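Local coordinates for protein putative laminarinase (Phanerochaete chrysosporium, PDB 2W39) that probably hydrolyses beta-glucans such as laminarin and lichenin, as an extracellular family 16 glycoside hydrolase of a white-rot fungus, at residues A[1-5]-A[217-222]; A[30-34]-A[67-73]; A[115-119]-A[186-190]; A[134-140]-A[153-158]; A[146-152]-A[164-170]. All blocks are in the same frame, centred on the assembly; numbering follows the deposited sequence.

The five contacts sample the beta-sandwich of a family 16 glycoside hydrolase. Contact 1 closes the longest loop of the five, pairing strands of the antiparallel sheet, and the other four are nested inside it. Contact 2 closes before contact 3 opens; contacts 4 and 5 are nested within contact 3. Contacts 2 and 5 pair strands of the mixed sheet, the one carrying the sugar site; their centres lie about 30 Å apart, on opposite sides of the chain's centre. Contact 3 packs the two sheets together and touches contact 1 through Glu190, which meets Tyr3 and Thr221. Contacts 4 and 5 alternate along the chain; the Cys155-Cys165 disulfide ties 153-158 to strand 165-168, next to the edge strand.

Contact 1. Residues A[1-5]-A[217-222]; sequences ATYHL and ATINTD
The charged amino terminus of the chain forms a salt bridge with a residue more than two hundred positions on: Ala1 N lies 3.0 Å from Asp222 OD2, and also donates to Thr221 OG1 at 2.9 Å. The rest is an antiparallel strand pair of the beta-sandwich, strand 2-5 against strand 218-220, with axes 4.7 Å apart at 154°. Extended backbones put Thr2 opposite Asn220 and His4 opposite Thr218 as non-hydrogen-bonded pairs (CA-CA 4.2 and 4.6 Å), with Tyr3 and Ile219 as the hydrogen-bonded pair between them (5.4 Å). Tyr3 N donates to Ile219 O and Ile219 N to Tyr3 O, both at 3.0 Å; Thr221 N to Ala1 O (3.0 Å) and Leu5 N to Ala217 O (2.7 Å) extend the ladder at its ends. Tyr3 (chi1 m) and Ile219 (chi1 p) share the buried face, Tyr3 CB 3.9 Å from Ile219 CG1, beside Val84 and Tyr297; Tyr3 OH and Thr221 OG1 both hydrogen-bond Glu190. Thr2, His4, Thr218 and Asn220 occupy the other face. After Asn220 the strand turns into a 3-10 segment through an Asx turn: with chi1 t, Asn220 OD1 accepts from Asp222 N at 3.0 Å, and a water at 3.2 Å from Asn220 OD1 is also 3.2 Å from Thr2 OG1.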
# COMPACT_ATOMS: atom_id res chain seq x y z
N ALA A 1 6.72 10.05 -19.59
CA ALA A 1 6.18 9.47 -20.84
C ALA A 1 4.66 9.57 -20.91
O ALA A 1 3.99 9.81 -19.91
CB ALA A 1 6.62 8.00 -21.01
N THR A 2 4.11 9.39 -22.11
CA THR A 2 2.67 9.38 -22.34
C THR A 2 2.14 7.96 -22.22
O THR A 2 2.71 7.02 -22.77
CB THR A 2 2.31 9.98 -23.72
OG1 THR A 2 2.72 11.36 -23.75
CG2 THR A 2 0.83 9.93 -24.00
N TYR A 3 1.04 7.83 -21.50
CA TYR A 3 0.39 6.53 -21.30
C TYR A 3 -1.11 6.71 -21.51
O TYR A 3 -1.63 7.84 -21.45
CB TYR A 3 0.63 5.98 -19.88
CG TYR A 3 2.06 5.79 -19.47
CD1 TYR A 3 2.68 4.54 -19.56
CD2 TYR A 3 2.80 6.84 -18.94
CE1 TYR A 3 3.98 4.35 -19.15
CE2 TYR A 3 4.11 6.65 -18.53
CZ TYR A 3 4.69 5.40 -18.65
OH TYR A 3 5.99 5.19 -18.25
N HIS A 4 -1.80 5.60 -21.70
CA HIS A 4 -3.23 5.61 -21.96
C HIS A 4 -3.93 4.63 -21.05
O HIS A 4 -3.37 3.60 -20.65
CB HIS A 4 -3.52 5.32 -23.44
CG HIS A 4 -2.91 6.32 -24.34
ND1 HIS A 4 -1.66 6.17 -24.90
CD2 HIS A 4 -3.33 7.56 -24.69
CE1 HIS A 4 -1.35 7.25 -25.60
NE2 HIS A 4 -2.35 8.11 -25.50
N LEU A 5 -5.18 4.92 -20.75
CA LEU A 5 -5.94 4.13 -19.79
C LEU A 5 -5.98 2.66 -20.18
O LEU A 5 -6.26 2.32 -21.34
CB LEU A 5 -7.35 4.69 -19.69
CG LEU A 5 -8.21 4.22 -18.54
CD1 LEU A 5 -7.59 4.59 -17.17
CD2 LEU A 5 -9.60 4.84 -18.71
N ALA A 217 -8.19 9.75 -19.74
CA ALA A 217 -7.70 8.51 -20.32
C ALA A 217 -6.28 8.62 -20.89
O ALA A 217 -5.65 7.59 -21.11
CB ALA A 217 -8.67 7.98 -21.36
N THR A 218 -5.78 9.84 -21.13
CA THR A 218 -4.40 10.06 -21.58
C THR A 218 -3.65 10.86 -20.52
O THR A 218 -4.18 11.87 -20.03
CB THR A 218 -4.37 10.82 -22.92
OG1 THR A 218 -5.04 10.05 -23.92
CG2 THR A 218 -2.95 11.08 -23.35
N ILE A 219 -2.44 10.41 -20.17
CA ILE A 219 -1.62 11.11 -19.19
C ILE A 219 -0.21 11.25 -19.71
O ILE A 219 0.20 10.53 -20.63
CB ILE A 219 -1.58 10.38 -17.81
CG1 ILE A 219 -0.94 8.99 -17.95
CG2 ILE A 219 -2.97 10.35 -17.19
CD1 ILE A 219 -0.66 8.30 -16.61
N ASN A 220 0.52 12.21 -19.14
CA ASN A 220 1.92 12.39 -19.49
C ASN A 220 2.70 12.73 -18.22
O ASN A 220 2.56 13.82 -17.66
CB ASN A 220 2.06 13.51 -20.52
CG ASN A 220 3.49 13.76 -20.95
OD1 ASN A 220 4.44 13.19 -20.41
ND2 ASN A 220 3.66 14.61 -21.96
N THR A 221 3.51 11.78 -17.75
CA THR A 221 4.17 11.93 -16.46
C THR A 221 5.29 12.97 -16.50
O THR A 221 5.77 13.36 -15.44
CB THR A 221 4.71 10.58 -15.93
OG1 THR A 221 5.68 10.09 -16.87
CG2 THR A 221 3.60 9.58 -15.78
N ASP A 222 5.71 13.38 -17.69
CA ASP A 222 6.69 14.47 -17.86
C ASP A 222 6.24 15.74 -17.15
O ASP A 222 7.08 16.60 -16.83
CB ASP A 222 6.89 14.83 -19.35
CG ASP A 222 7.62 13.77 -20.14
OD1 ASP A 222 7.78 13.96 -21.37
OD2 ASP A 222 8.04 12.74 -19.56
O HOH W 1 5.76 12.03 -23.03

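Contact 2. Residues A[30-34]-A[67-73]; sequences RVNYV and PGRNSVR
Tyr33 lays one face of its ring over Arg73, whose CB sits 3.7 Å from the ring centroid and 14° off the normal, a CH-pi contact. Before it, strands 31-33 and 69-71 run parallel, axes 4.4 Å apart at 37°, pairing Val31 with Arg69, Asn32 with Asn70 and Tyr33 with Ser71. The ladder runs Arg69 N to Arg30 O (3.1 Å), Asn32 N to Arg69 O (2.9 Å), Ser71 N to Asn32 O (3.0 Å) and Val34 N to Ser71 O (3.1 Å). Asn32 (chi1 t) and Asn70 (chi1 m) join amides, ND2 of Asn32 to OD1 of Asn70 at 2.9 Å. Gly68 passes so close to Val31 that a CB would clash with its N. Arg73, extended, shares a water with Tyr33: 2.7 Å from Tyr33 OH, 2.9 Å from Arg73 NH1. Apolar and charged parts of Arg73 thus have different partners: CB meets the Tyr33 ring, the guanidinium forms salt bridges with Glu21 and Glu107 and hydrogen-bonds O6 of a bound glucose.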
# COMPACT_ATOMS: atom_id res chain seq x y z
N ARG A 30 -2.10 -10.77 13.21
CA ARG A 30 -3.25 -11.25 13.97
C ARG A 30 -4.50 -10.95 13.13
O ARG A 30 -5.33 -10.09 13.47
CB ARG A 30 -3.29 -10.58 15.33
CG ARG A 30 -4.40 -11.07 16.25
CD ARG A 30 -4.37 -12.58 16.47
NE ARG A 30 -5.46 -12.96 17.36
CZ ARG A 30 -6.00 -14.17 17.42
NH1 ARG A 30 -5.56 -15.15 16.64
NH2 ARG A 30 -7.00 -14.38 18.27
N VAL A 31 -4.60 -11.65 12.00
CA VAL A 31 -5.58 -11.34 10.96
C VAL A 31 -6.17 -12.62 10.44
O VAL A 31 -5.50 -13.65 10.36
CB VAL A 31 -4.91 -10.53 9.80
CG1 VAL A 31 -3.94 -11.38 8.97
CG2 VAL A 31 -5.98 -9.91 8.89
N ASN A 32 -7.44 -12.55 10.05
CA ASN A 32 -8.10 -13.61 9.32
C ASN A 32 -8.56 -13.03 7.99
O ASN A 32 -9.56 -12.29 7.94
CB ASN A 32 -9.28 -14.17 10.11
CG ASN A 32 -9.90 -15.37 9.43
OD1 ASN A 32 -9.22 -16.34 9.12
ND2 ASN A 32 -11.19 -15.30 9.17
N TYR A 33 -7.81 -13.30 6.93
CA TYR A 33 -8.14 -12.78 5.61
C TYR A 33 -9.26 -13.63 5.01
O TYR A 33 -9.09 -14.82 4.78
CB TYR A 33 -6.91 -12.85 4.73
CG TYR A 33 -5.93 -11.71 4.88
CD1 TYR A 33 -6.35 -10.38 4.99
CD2 TYR A 33 -4.55 -11.96 4.83
CE1 TYR A 33 -5.42 -9.33 5.07
CE2 TYR A 33 -3.62 -10.92 4.90
CZ TYR A 33 -4.07 -9.61 4.99
OH TYR A 33 -3.19 -8.55 5.02
N VAL A 34 -10.40 -12.98 4.76
CA VAL A 34 -11.58 -13.68 4.27
C VAL A 34 -11.71 -13.57 2.76
O VAL A 34 -11.15 -12.67 2.14
CB VAL A 34 -12.86 -13.18 4.98
CG1 VAL A 34 -12.75 -13.43 6.49
CG2 VAL A 34 -13.13 -11.71 4.68
N PRO A 67 -9.06 -17.62 15.33
CA PRO A 67 -8.40 -16.82 14.30
C PRO A 67 -8.30 -15.34 14.63
O PRO A 67 -8.95 -14.83 15.55
CB PRO A 67 -9.31 -17.01 13.07
CG PRO A 67 -10.02 -18.27 13.34
CD PRO A 67 -10.28 -18.25 14.81
N GLY A 68 -7.49 -14.65 13.84
CA GLY A 68 -7.29 -13.22 13.99
C GLY A 68 -8.47 -12.38 13.56
O GLY A 68 -9.53 -12.90 13.20
N ARG A 69 -8.27 -11.07 13.59
CA ARG A 69 -9.36 -10.15 13.28
C ARG A 69 -9.67 -10.21 11.79
O ARG A 69 -8.77 -10.14 10.96
CB ARG A 69 -8.99 -8.72 13.71
CG ARG A 69 -10.13 -7.71 13.58
CD ARG A 69 -9.96 -6.49 14.48
NE ARG A 69 -10.14 -6.85 15.90
CZ ARG A 69 -11.30 -7.16 16.47
NH1 ARG A 69 -12.45 -7.13 15.79
NH2 ARG A 69 -11.31 -7.51 17.75
N ASN A 70 -10.94 -10.34 11.44
CA ASN A 70 -11.29 -10.44 10.03
C ASN A 70 -10.91 -9.17 9.29
O ASN A 70 -11.13 -8.04 9.77
CB ASN A 70 -12.79 -10.68 9.83
CG ASN A 70 -13.24 -12.07 10.24
OD1 ASN A 70 -12.45 -12.99 10.39
ND2 ASN A 70 -14.56 -12.22 10.38
N SER A 71 -10.32 -9.36 8.11
CA SER A 71 -9.90 -8.26 7.26
C SER A 71 -9.80 -8.79 5.83
O SER A 71 -10.14 -9.96 5.57
CB SER A 71 -8.56 -7.72 7.75
OG SER A 71 -8.27 -6.48 7.11
N VAL A 72 -9.31 -7.94 4.93
CA VAL A 72 -9.25 -8.30 3.52
C VAL A 72 -7.91 -7.94 2.90
O VAL A 72 -7.25 -6.96 3.31
CB VAL A 72 -10.42 -7.69 2.71
CG1 VAL A 72 -11.78 -8.19 3.22
CG2 VAL A 72 -10.36 -6.17 2.71
N ARG A 73 -7.55 -8.71 1.88
CA ARG A 73 -6.37 -8.51 1.04
C ARG A 73 -6.84 -8.77 -0.38
O ARG A 73 -7.14 -9.91 -0.74
CB ARG A 73 -5.27 -9.49 1.46
CG ARG A 73 -4.06 -9.51 0.53
CD ARG A 73 -2.91 -10.20 1.18
NE ARG A 73 -1.86 -10.57 0.22
CZ ARG A 73 -0.57 -10.72 0.52
NH1 ARG A 73 -0.11 -10.39 1.72
NH2 ARG A 73 0.28 -11.13 -0.41
O HOH W 2 -5.75 -15.90 11.93
O HOH W 3 -0.70 -9.26 4.36
O HOH W 4 -8.79 -11.26 1.87

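Contact 3. Residues A[115-119]-A[186-190]; sequences EVDII and WYAME. With LGC (D-glucono-1,5-lactone), chain D; BGC (beta-D-glucopyranose), chain B.
The sugar-binding cleft lies on one side of strand 115-117 and the hydrophobic core on the other. Glu115 and Asp117 reach the bound sugar and are out of reach of 186-190: Glu115 OE1 is 2.6 Å from LGC O2 of the gluconolactone and, in the glucose modelled in the same place, Glu115 OE1 is 3.0 Å from BGC O2; Asp117 OD1 is 3.2 Å from LGC O5. Val116, Ile118 and Ile119 pack on Tyr187 and Met189 of strand 186-190, mainly by apolar contact; the nearest CA pair, Ile118 and Met189, is 7.2 Å apart. Ile119 (m, t) places CG1 over the Tyr187 ring, 3.7 Å from its centroid, with CD1 3.5 Å from Tyr187 CD1. Ile118 (m, t) brings CD1 to 3.8 Å from Met189 CB and CG2 to 4.0 Å from Tyr187 CB; Val116 CG2 is 4.4 Å from Met189 CG. Ile118 and Ile119 both face Ala102, a classic beta bulge. With Glu120 beyond it, the sequence fits the E-x-D-x-x-E signature of bulge-containing family 16 glycoside hydrolases.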
# COMPACT_ATOMS: atom_id res chain seq x y z
N GLU A 115 8.99 -6.27 -5.61
CA GLU A 115 7.89 -5.75 -4.80
C GLU A 115 8.09 -4.25 -4.75
O GLU A 115 9.21 -3.77 -4.51
CB GLU A 115 7.93 -6.33 -3.39
CG GLU A 115 6.96 -5.67 -2.42
CD GLU A 115 7.03 -6.21 -1.01
OE1 GLU A 115 7.68 -7.25 -0.77
OE2 GLU A 115 6.40 -5.61 -0.11
N VAL A 116 7.03 -3.48 -4.99
CA VAL A 116 7.06 -2.04 -4.73
C VAL A 116 5.91 -1.69 -3.81
O VAL A 116 4.73 -1.91 -4.13
CB VAL A 116 7.05 -1.16 -6.02
CG1 VAL A 116 5.93 -1.57 -6.98
CG2 VAL A 116 6.95 0.32 -5.63
N ASP A 117 6.26 -1.14 -2.65
CA ASP A 117 5.28 -0.69 -1.67
C ASP A 117 5.03 0.78 -1.91
O ASP A 117 5.96 1.58 -1.85
CB ASP A 117 5.79 -0.94 -0.25
CG ASP A 117 6.22 -2.38 -0.05
OD1 ASP A 117 5.43 -3.29 -0.41
OD2 ASP A 117 7.33 -2.61 0.41
N ILE A 118 3.78 1.12 -2.21
CA ILE A 118 3.39 2.47 -2.59
C ILE A 118 2.85 3.24 -1.38
O ILE A 118 3.27 4.38 -1.13
CB ILE A 118 2.36 2.42 -3.74
CG1 ILE A 118 2.95 1.67 -4.94
CG2 ILE A 118 1.91 3.83 -4.10
CD1 ILE A 118 1.92 1.29 -6.02
N ILE A 119 1.93 2.62 -0.65
CA ILE A 119 1.43 3.12 0.62
C ILE A 119 1.71 2.05 1.65
O ILE A 119 1.33 0.90 1.47
CB ILE A 119 -0.09 3.39 0.59
CG1 ILE A 119 -0.47 4.26 -0.62
CG2 ILE A 119 -0.52 4.02 1.92
CD1 ILE A 119 -1.97 4.47 -0.80
N TRP A 186 -3.80 11.49 -3.35
CA TRP A 186 -3.51 10.65 -4.50
C TRP A 186 -2.10 10.10 -4.39
O TRP A 186 -1.14 10.83 -4.07
CB TRP A 186 -3.60 11.43 -5.80
CG TRP A 186 -4.96 11.96 -6.12
CD1 TRP A 186 -5.91 11.33 -6.89
CD2 TRP A 186 -5.51 13.22 -5.73
NE1 TRP A 186 -7.02 12.14 -6.99
CE2 TRP A 186 -6.81 13.29 -6.29
CE3 TRP A 186 -5.04 14.29 -4.95
CZ2 TRP A 186 -7.64 14.41 -6.12
CZ3 TRP A 186 -5.87 15.41 -4.79
CH2 TRP A 186 -7.16 15.46 -5.38
N TYR A 187 -1.97 8.81 -4.64
CA TYR A 187 -0.67 8.16 -4.83
C TYR A 187 -0.59 7.70 -6.27
O TYR A 187 -1.52 7.04 -6.76
CB TYR A 187 -0.50 6.98 -3.89
CG TYR A 187 0.05 7.39 -2.53
CD1 TYR A 187 -0.80 7.67 -1.46
CD2 TYR A 187 1.43 7.51 -2.34
CE1 TYR A 187 -0.27 8.05 -0.22
CE2 TYR A 187 1.95 7.91 -1.12
CZ TYR A 187 1.10 8.18 -0.07
OH TYR A 187 1.67 8.58 1.10
N ALA A 188 0.52 8.00 -6.94
CA ALA A 188 0.74 7.53 -8.31
C ALA A 188 2.10 6.87 -8.37
O ALA A 188 3.06 7.35 -7.77
CB ALA A 188 0.65 8.68 -9.30
N MET A 189 2.19 5.77 -9.11
CA MET A 189 3.45 5.05 -9.26
C MET A 189 3.66 4.80 -10.74
O MET A 189 2.78 4.24 -11.39
CB MET A 189 3.40 3.74 -8.45
CG MET A 189 4.70 2.94 -8.36
SD MET A 189 5.17 2.09 -9.90
CE MET A 189 3.83 0.93 -10.08
N GLU A 190 4.81 5.24 -11.26
CA GLU A 190 5.24 4.94 -12.62
C GLU A 190 6.39 3.96 -12.57
O GLU A 190 7.40 4.20 -11.90
CB GLU A 190 5.67 6.22 -13.36
CG GLU A 190 6.20 5.94 -14.77
CD GLU A 190 6.68 7.16 -15.51
OE1 GLU A 190 6.88 8.21 -14.88
OE2 GLU A 190 6.90 7.05 -16.75
C1 LGC D . 6.55 -5.69 2.61
C2 LGC D . 6.73 -7.17 2.69
O5 LGC D . 5.26 -5.06 2.30
O1 LGC D . 7.50 -4.95 2.82
O2 LGC D . 7.82 -7.59 1.84
C3 LGC D . 5.43 -7.91 2.35
O3 LGC D . 5.47 -9.25 2.87
C4 LGC D . 4.23 -7.15 2.93
O4 LGC D . 3.05 -7.93 2.87
C5 LGC D . 4.09 -5.87 2.12
C6 LGC D . 2.88 -5.00 2.46
O6 LGC D . 2.82 -4.67 3.86
C2 BGC B . 6.68 -6.83 2.98
C3 BGC B . 5.56 -7.71 2.44
C4 BGC B . 4.23 -7.17 2.93
C5 BGC B . 4.02 -5.83 2.24
C6 BGC B . 2.67 -5.22 2.58
C1 BGC B . 6.38 -5.31 2.98
O1 BGC B . 6.68 -4.78 4.29
O2 BGC B . 7.88 -7.07 2.23
O3 BGC B . 5.74 -9.08 2.84
O4 BGC B . 3.16 -8.06 2.63
O5 BGC B . 5.05 -4.89 2.62
O6 BGC B . 2.74 -4.56 3.85

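Contact 4. Residues A[134-140]-A[153-158]; sequences TGANCAM and NNCDVN
Asn153 begins 153-158 through its backbone: Asn153 O accepts a hydrogen bond from Met140 N at 2.8 Å, while its side chain hydrogen-bonds Arg144. Asn154 (chi1 t), bridged with Ala139 at a CA-CA distance of 4.4 Å, folds its amide back in an Asx turn, OD1 accepting from Asp156 N at 3.1 Å while ND2 hydrogen-bonds Thr159; a water 2.8 Å from Asn154 OD1 is 3.0 Å from Cys138 N. Cys155 (chi1 m) is held through both its backbone N and its backbone O: Cys155 N donates to Cys138 O at 2.8 Å, and Cys155 O accepts from Thr134 N at 3.0 Å. Here 134-140 curls so that both its ends bond to 153-158, in loops of the GH16 fold next to the mixed sheet, crosslinked by two disulfides. Cys155 SG is 3.7 Å from Cys138 SG, but the two are not bonded: Cys155 pairs with Cys165 and Cys138 with Cys236. Met140 (m, m) adds its methyl, CE 3.8 Å from Cys155 SG. Asp156 (chi1 t) is the N-cap of helix 157-160, OD1 accepting from Asn158 N at 3.0 Å; Asp156 OD2 hydrogen-bonds Thr159 and accepts from a water at 2.7 Å that lies 2.8 Å from Asn137 N. Val157 opens the helix, its N donating to Thr134 O at 2.9 Å.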
# COMPACT_ATOMS: atom_id res chain seq x y z
N THR A 134 13.76 -6.68 -3.55
CA THR A 134 14.22 -7.41 -4.72
C THR A 134 15.14 -8.55 -4.28
O THR A 134 15.48 -8.69 -3.10
CB THR A 134 15.02 -6.49 -5.69
OG1 THR A 134 16.24 -6.09 -5.05
CG2 THR A 134 14.22 -5.26 -6.09
N GLY A 135 15.57 -9.32 -5.26
CA GLY A 135 16.73 -10.20 -5.10
C GLY A 135 18.05 -9.45 -5.25
O GLY A 135 18.13 -8.22 -5.20
N ALA A 136 19.11 -10.23 -5.45
CA ALA A 136 20.48 -9.73 -5.39
C ALA A 136 20.81 -8.66 -6.41
O ALA A 136 20.25 -8.64 -7.52
CB ALA A 136 21.45 -10.90 -5.53
N ASN A 137 21.74 -7.79 -6.02
CA ASN A 137 22.33 -6.80 -6.91
C ASN A 137 21.31 -5.76 -7.36
O ASN A 137 21.00 -5.63 -8.54
CB ASN A 137 23.04 -7.46 -8.10
CG ASN A 137 23.88 -6.48 -8.89
OD1 ASN A 137 24.42 -5.53 -8.33
ND2 ASN A 137 23.99 -6.71 -10.19
N CYS A 138 20.77 -5.04 -6.38
CA CYS A 138 19.90 -3.92 -6.64
C CYS A 138 20.04 -2.95 -5.48
O CYS A 138 19.56 -3.21 -4.37
CB CYS A 138 18.45 -4.40 -6.80
SG CYS A 138 17.27 -3.07 -7.10
N ALA A 139 20.67 -1.81 -5.74
CA ALA A 139 20.88 -0.76 -4.75
C ALA A 139 20.51 0.59 -5.37
O ALA A 139 20.26 0.67 -6.58
CB ALA A 139 22.33 -0.76 -4.24
N MET A 140 20.50 1.62 -4.52
CA MET A 140 20.09 2.96 -4.91
C MET A 140 21.20 3.95 -4.57
O MET A 140 21.89 3.79 -3.56
CB MET A 140 18.80 3.36 -4.18
CG MET A 140 17.60 2.51 -4.59
SD MET A 140 17.19 2.79 -6.33
CE MET A 140 16.78 1.14 -6.91
N ASN A 153 19.43 1.95 1.31
CA ASN A 153 19.67 1.98 -0.13
C ASN A 153 20.04 0.64 -0.76
O ASN A 153 20.43 0.60 -1.91
CB ASN A 153 20.67 3.08 -0.49
CG ASN A 153 20.05 4.46 -0.40
OD1 ASN A 153 18.89 4.66 -0.77
ND2 ASN A 153 20.82 5.43 0.06
N ASN A 154 19.93 -0.44 0.00
CA ASN A 154 20.10 -1.78 -0.57
C ASN A 154 18.74 -2.44 -0.65
O ASN A 154 18.10 -2.63 0.37
CB ASN A 154 21.05 -2.59 0.30
CG ASN A 154 21.25 -4.00 -0.21
OD1 ASN A 154 20.83 -4.35 -1.32
ND2 ASN A 154 21.90 -4.82 0.60
N CYS A 155 18.29 -2.75 -1.87
CA CYS A 155 16.93 -3.31 -2.07
C CYS A 155 16.86 -4.82 -1.91
O CYS A 155 15.77 -5.37 -1.81
CB CYS A 155 16.39 -2.96 -3.46
SG CYS A 155 16.58 -1.24 -3.98
N ASP A 156 18.02 -5.49 -1.93
CA ASP A 156 18.11 -6.94 -1.90
C ASP A 156 17.73 -7.45 -0.53
O ASP A 156 18.45 -7.24 0.45
CB ASP A 156 19.56 -7.35 -2.21
CG ASP A 156 19.83 -8.83 -2.04
OD1 ASP A 156 18.88 -9.64 -2.07
OD2 ASP A 156 21.03 -9.18 -1.89
N VAL A 157 16.61 -8.18 -0.46
CA VAL A 157 16.10 -8.64 0.83
C VAL A 157 17.04 -9.64 1.52
O VAL A 157 17.00 -9.79 2.75
CB VAL A 157 14.69 -9.23 0.73
CG1 VAL A 157 13.72 -8.23 0.12
CG2 VAL A 157 14.70 -10.49 -0.09
N ASN A 158 17.88 -10.31 0.72
CA ASN A 158 18.81 -11.33 1.20
C ASN A 158 20.00 -10.75 1.96
O ASN A 158 20.68 -11.47 2.71
CB ASN A 158 19.31 -12.16 0.00
CG ASN A 158 18.17 -12.80 -0.80
OD1 ASN A 158 17.96 -12.50 -1.99
ND2 ASN A 158 17.43 -13.69 -0.16
O HOH W 5 22.83 -7.83 -3.40
O HOH W 6 22.07 -5.21 -3.73

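Contact 5. Residues A[146-152]-A[164-170]; sequences MTGHATN and GCGVQAP
Met146 (p, t, t) points toward 164-170 and brings CE to 4.0 Å from CG2 of Val167 (chi1 t), which faces the core beside Phe231. At the corner, Thr151 (chi1 p), pointing toward 164-170, sets CG2 3.3 Å from CG of Gln168 (m, m in the conformer given), and a water joins their ends, 2.7 Å from Thr151 OG1 and 2.8 Å from Gln168 OE1. Glycines admit the close approach: a CB on Gly166 would clash with Thr151 OG1, and one on Gly148 with Val167 CG1 and Gln168 O. The backbones run antiparallel, Ala150 opposite Val167 (CA-CA 4.2 Å) and His149 opposite Gln168 (5.1 Å). His149 N donates to Gln168 O at 3.0 Å, Gln168 N to His149 O at 2.8 Å and Thr151 N to Gly166 O at 2.9 Å. Past Thr151, Gly166 N makes a weak bond to Asn152 O at 3.1 Å. With Cys165 disulfide-bonded to Cys155, this antiparallel pair makes strand 149-152 the terminal strand of the mixed sheet of the beta-sandwich.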
# COMPACT_ATOMS: atom_id res chain seq x y z
N MET A 146 14.31 13.61 -5.77
CA MET A 146 13.02 13.23 -5.19
C MET A 146 12.78 14.15 -4.02
O MET A 146 13.72 14.79 -3.52
CB MET A 146 13.03 11.77 -4.75
CG MET A 146 14.03 11.46 -3.65
SD MET A 146 14.19 9.69 -3.46
CE MET A 146 15.36 9.60 -2.10
N THR A 147 11.54 14.24 -3.56
CA THR A 147 11.24 15.08 -2.39
C THR A 147 11.36 14.34 -1.06
O THR A 147 11.51 14.97 -0.00
CB THR A 147 9.86 15.70 -2.48
OG1 THR A 147 8.90 14.65 -2.39
CG2 THR A 147 9.66 16.47 -3.79
N GLY A 148 11.32 13.02 -1.09
CA GLY A 148 11.44 12.21 0.11
C GLY A 148 12.87 11.94 0.54
O GLY A 148 13.84 12.34 -0.12
N HIS A 149 12.99 11.18 1.62
CA HIS A 149 14.27 10.93 2.29
C HIS A 149 14.55 9.43 2.30
O HIS A 149 13.78 8.66 2.87
CB HIS A 149 14.21 11.47 3.73
CG HIS A 149 15.29 10.96 4.62
ND1 HIS A 149 16.57 11.46 4.59
CD2 HIS A 149 15.29 9.98 5.55
CE1 HIS A 149 17.32 10.82 5.47
NE2 HIS A 149 16.56 9.91 6.07
N ALA A 150 15.66 9.01 1.69
CA ALA A 150 16.03 7.59 1.65
C ALA A 150 16.41 7.10 3.04
O ALA A 150 17.10 7.82 3.79
CB ALA A 150 17.18 7.38 0.69
N THR A 151 16.00 5.88 3.38
CA THR A 151 16.34 5.27 4.69
C THR A 151 17.27 4.05 4.66
O THR A 151 18.00 3.79 5.62
CB THR A 151 15.10 4.84 5.44
OG1 THR A 151 14.34 3.97 4.59
CG2 THR A 151 14.27 6.05 5.81
N ASN A 152 17.19 3.28 3.58
CA ASN A 152 18.07 2.15 3.32
C ASN A 152 18.21 2.10 1.81
O ASN A 152 17.20 2.21 1.11
CB ASN A 152 17.44 0.83 3.81
CG ASN A 152 17.11 0.82 5.30
OD1 ASN A 152 15.94 0.74 5.69
ND2 ASN A 152 18.13 0.91 6.14
N GLY A 164 14.21 -3.95 2.51
CA GLY A 164 14.10 -3.30 1.20
C GLY A 164 14.82 -1.96 1.18
O GLY A 164 15.39 -1.54 2.20
N CYS A 165 14.79 -1.29 0.03
CA CYS A 165 15.33 0.07 -0.07
C CYS A 165 14.17 1.05 -0.03
O CYS A 165 13.28 1.02 -0.88
CB CYS A 165 16.13 0.26 -1.36
SG CYS A 165 15.23 -0.19 -2.87
N GLY A 166 14.15 1.86 1.02
CA GLY A 166 12.98 2.68 1.37
C GLY A 166 13.21 4.17 1.23
O GLY A 166 14.35 4.65 1.31
N VAL A 167 12.11 4.89 1.08
CA VAL A 167 12.08 6.33 1.06
C VAL A 167 10.90 6.76 1.92
O VAL A 167 9.79 6.24 1.77
CB VAL A 167 11.89 6.88 -0.37
CG1 VAL A 167 11.74 8.41 -0.38
CG2 VAL A 167 13.06 6.46 -1.27
N GLN A 168 11.14 7.72 2.82
CA GLN A 168 10.09 8.31 3.66
C GLN A 168 9.53 9.56 2.99
O GLN A 168 10.30 10.44 2.58
CB GLN A 168 10.67 8.68 5.03
CG GLN A 168 11.29 7.52 5.80
CD GLN A 168 10.26 6.71 6.55
OE1 GLN A 168 10.05 5.53 6.26
NE2 GLN A 168 9.63 7.33 7.55
N ALA A 169 8.20 9.66 2.88
CA ALA A 169 7.58 10.88 2.36
C ALA A 169 7.90 12.09 3.26
O ALA A 169 8.11 11.92 4.46
CB ALA A 169 6.09 10.72 2.24
N PRO A 170 7.95 13.30 2.68
CA PRO A 170 8.37 14.46 3.46
C PRO A 170 7.32 15.06 4.36
O PRO A 170 7.68 15.90 5.20
CB PRO A 170 8.77 15.47 2.38
CG PRO A 170 7.91 15.10 1.20
CD PRO A 170 7.82 13.62 1.24
O HOH W 7 11.65 4.04 4.54
O HOH W 8 13.74 0.44 3.93